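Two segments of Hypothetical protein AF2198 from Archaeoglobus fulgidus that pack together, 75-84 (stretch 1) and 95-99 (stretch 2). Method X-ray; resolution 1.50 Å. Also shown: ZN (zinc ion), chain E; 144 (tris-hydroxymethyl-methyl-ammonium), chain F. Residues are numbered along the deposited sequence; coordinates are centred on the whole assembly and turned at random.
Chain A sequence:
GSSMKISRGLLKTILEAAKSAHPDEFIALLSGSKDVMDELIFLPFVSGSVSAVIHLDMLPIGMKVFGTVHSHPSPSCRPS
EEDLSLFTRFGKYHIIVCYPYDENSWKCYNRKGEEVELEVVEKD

Stretch 1 (75-84) PSCRPSEEDL
Stretch 2 (95-99) IIVCY

Residues 95-98 are the end of a β-strand, with phi/psi of -99/142 at Ile-95, -124/128 at Ile-96, -114/152 at Val-97 and -142/161 at Cys-98, before the chain leaves the strand at Tyr-99 (-56/144). Stretch 1 passes beside it as an irregular loop, Pro-75 (-76/28), Ser-76 (-114/125), Cys-77 (-103/15), Arg-78 (-86/148), Pro-79 (-84/150) and Ser-80 (-100/178), then turns into a helix at Glu-81 with phi near -60° and psi near -40°. The two chains run in opposite senses: Pro-75 CA lies 4.7 Å from Tyr-99 CA and Cys-77 CA 5.2 Å from Cys-98 CA, while Pro-79 reaches back to Ile-96. No direct hydrogen bond joins them, so the 370 Å² interface depends on a covalent link, apolar packing and one bridging water.

Ile-96, Cys-77 and Cys-98 cover the most surface. The cysteines form a disulfide, SG of Cys-77 to SG of Cys-98 at 2.0 Å, with chi3 of -97°, close to the right angle such bonds favour. Cys-98 (p, 48°) points its CA-to-CB bond toward the loop, whereas that of Cys-77 lies sideways and its chi1 of -94° falls between wells. Both are buried, and Cys-77 SG also rests 3.5 Å from Ile-96 O.

Ile-96 (m, t) likewise points toward the loop, while intervening Val-97 points away, as strand alternation requires. The branched side chain of Ile-96 suits both a strand and an apolar contact: Ile-96 CG2 lies 4.4 Å from Cys-77 CB, and Ile-96 CD1 lies 3.8 Å from Pro-79 CB. Ile-96 CD1 also comes within 3.5 Å of Asp-83 OD2, a van der Waals neighbour of the carboxylate.

Asp-83 (m, chi2 -10°) uses both oxygens on zinc, OD1 at 2.4 Å and OD2 at 2.2 Å; the tris ligand adds its O2 at 2.3 Å from ZN, with further ligands elsewhere in the structure. Ser-80 (p) caps the helix, its OG accepting from Asp-83 N at 3.2 Å, and a weak return bond runs from Ser-80 N to Asp-83 OD2 at 3.4 Å. Leu-84 N to Ser-80 O, 3.1 Å, begins the helical bonding.

At the other end, Pro-75, whose ring nitrogen carries no amide hydrogen, sits beside Tyr-99, just past the strand; Pro-75 CA lies 3.4 Å from Tyr-99 O in a CA-H...O contact. A water donates to Pro-75 O at 3.1 Å and to Tyr-99 O at 2.6 Å, tying the two carbonyls together.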

# COMPACT_ATOMS: atom_id res chain seq x y z
N PRO A 75 7.72 -12.24 -6.89
CA PRO A 75 8.10 -12.20 -5.47
C PRO A 75 8.96 -11.02 -5.01
O PRO A 75 9.71 -11.15 -4.04
CB PRO A 75 8.80 -13.55 -5.28
CG PRO A 75 9.45 -13.77 -6.61
CD PRO A 75 8.35 -13.37 -7.58
N SER A 76 8.84 -9.88 -5.67
CA SER A 76 9.63 -8.71 -5.29
C SER A 76 8.76 -7.57 -4.78
O SER A 76 7.83 -7.13 -5.45
CB SER A 76 10.46 -8.21 -6.48
OG SER A 76 11.18 -7.03 -6.14
N CYS A 77 9.06 -7.09 -3.57
CA CYS A 77 8.30 -5.99 -2.99
C CYS A 77 9.11 -4.70 -3.10
O CYS A 77 8.80 -3.71 -2.45
CB CYS A 77 7.99 -6.29 -1.52
SG CYS A 77 6.38 -7.07 -1.15
N ARG A 78 10.14 -4.73 -3.95
CA ARG A 78 10.98 -3.56 -4.16
C ARG A 78 10.35 -2.69 -5.24
O ARG A 78 9.70 -3.19 -6.15
CB ARG A 78 12.37 -4.00 -4.62
CG ARG A 78 13.07 -4.97 -3.69
CD ARG A 78 14.28 -5.60 -4.37
NE ARG A 78 14.94 -6.58 -3.52
CZ ARG A 78 15.96 -7.34 -3.92
NH1 ARG A 78 16.43 -7.23 -5.15
NH2 ARG A 78 16.51 -8.21 -3.08
N PRO A 79 10.54 -1.36 -5.15
CA PRO A 79 9.96 -0.47 -6.16
C PRO A 79 10.84 -0.35 -7.40
O PRO A 79 12.06 -0.48 -7.32
CB PRO A 79 9.82 0.85 -5.41
CG PRO A 79 11.01 0.83 -4.50
CD PRO A 79 11.05 -0.60 -4.00
N SER A 80 10.21 -0.11 -8.54
CA SER A 80 10.92 0.08 -9.79
C SER A 80 10.99 1.58 -10.02
O SER A 80 10.45 2.35 -9.22
CB SER A 80 10.14 -0.55 -10.94
OG SER A 80 8.91 0.13 -11.11
N GLU A 81 11.64 2.00 -11.09
CA GLU A 81 11.74 3.42 -11.41
C GLU A 81 10.33 3.94 -11.65
O GLU A 81 10.00 5.07 -11.27
CB GLU A 81 12.58 3.63 -12.67
CG GLU A 81 14.04 3.25 -12.53
CD GLU A 81 14.74 4.02 -11.42
OE1 GLU A 81 14.54 5.25 -11.33
OE2 GLU A 81 15.49 3.39 -10.65
N GLU A 82 9.50 3.12 -12.29
CA GLU A 82 8.11 3.48 -12.57
C GLU A 82 7.37 3.75 -11.27
O GLU A 82 6.60 4.70 -11.17
CB GLU A 82 7.40 2.37 -13.34
CG GLU A 82 7.81 2.21 -14.80
CD GLU A 82 9.19 1.61 -14.97
OE1 GLU A 82 9.75 1.09 -13.99
OE2 GLU A 82 9.71 1.65 -16.11
N ASP A 83 7.60 2.90 -10.27
CA ASP A 83 6.93 3.07 -8.99
C ASP A 83 7.32 4.39 -8.36
O ASP A 83 6.48 5.10 -7.81
CB ASP A 83 7.27 1.92 -8.04
CG ASP A 83 6.58 0.63 -8.43
OD1 ASP A 83 5.70 0.65 -9.31
OD2 ASP A 83 6.93 -0.41 -7.84
N LEU A 84 8.60 4.72 -8.43
CA LEU A 84 9.08 5.97 -7.86
C LEU A 84 8.34 7.16 -8.46
O LEU A 84 8.02 8.11 -7.75
CB LEU A 84 10.59 6.11 -8.07
CG LEU A 84 11.47 5.77 -6.86
CD1 LEU A 84 11.01 4.48 -6.20
CD2 LEU A 84 12.92 5.67 -7.31
N ILE A 95 2.64 1.64 -0.19
CA ILE A 95 2.89 0.24 0.13
C ILE A 95 2.93 -0.64 -1.11
O ILE A 95 2.18 -0.43 -2.07
CB ILE A 95 1.78 -0.31 1.06
CG1 ILE A 95 1.80 0.45 2.39
CG2 ILE A 95 1.97 -1.81 1.26
CD1 ILE A 95 0.64 0.09 3.29
N ILE A 96 3.83 -1.61 -1.10
CA ILE A 96 3.91 -2.58 -2.18
C ILE A 96 3.79 -3.94 -1.51
O ILE A 96 4.49 -4.23 -0.54
CB ILE A 96 5.27 -2.56 -2.93
CG1 ILE A 96 5.44 -1.23 -3.67
CG2 ILE A 96 5.33 -3.73 -3.92
CD1 ILE A 96 6.73 -1.16 -4.47
N VAL A 97 2.87 -4.77 -2.01
CA VAL A 97 2.71 -6.11 -1.48
C VAL A 97 3.13 -6.99 -2.65
O VAL A 97 3.01 -6.59 -3.80
CB VAL A 97 1.25 -6.42 -1.05
CG1 VAL A 97 0.81 -5.44 0.02
CG2 VAL A 97 0.32 -6.34 -2.24
N CYS A 98 3.64 -8.18 -2.36
CA CYS A 98 4.12 -9.05 -3.42
C CYS A 98 3.80 -10.51 -3.19
O CYS A 98 3.51 -10.93 -2.06
CB CYS A 98 5.64 -8.86 -3.54
SG CYS A 98 6.46 -8.97 -1.90
N TYR A 99 3.85 -11.29 -4.26
CA TYR A 99 3.60 -12.72 -4.20
C TYR A 99 4.57 -13.30 -3.17
O TYR A 99 5.72 -12.88 -3.09
CB TYR A 99 3.87 -13.33 -5.57
CG TYR A 99 3.55 -14.80 -5.66
CD1 TYR A 99 2.23 -15.23 -5.83
CD2 TYR A 99 4.55 -15.76 -5.53
CE1 TYR A 99 1.92 -16.58 -5.87
CE2 TYR A 99 4.25 -17.12 -5.56
CZ TYR A 99 2.93 -17.52 -5.73
OH TYR A 99 2.62 -18.85 -5.74
ZN ZN E . 5.41 -1.67 -8.74
C1 144 F . 7.19 -2.30 -10.57
N 144 F . 6.34 -2.68 -11.69
C2 144 F . 5.02 -1.98 -11.56
O2 144 F . 4.09 -1.90 -10.59
C3 144 F . 6.26 -4.20 -11.64
O3 144 F . 5.45 -4.78 -12.68
C4 144 F . 7.03 -2.17 -12.89
O4 144 F . 7.60 -0.70 -13.15
O HOH W 1 8.00 -12.63 -1.85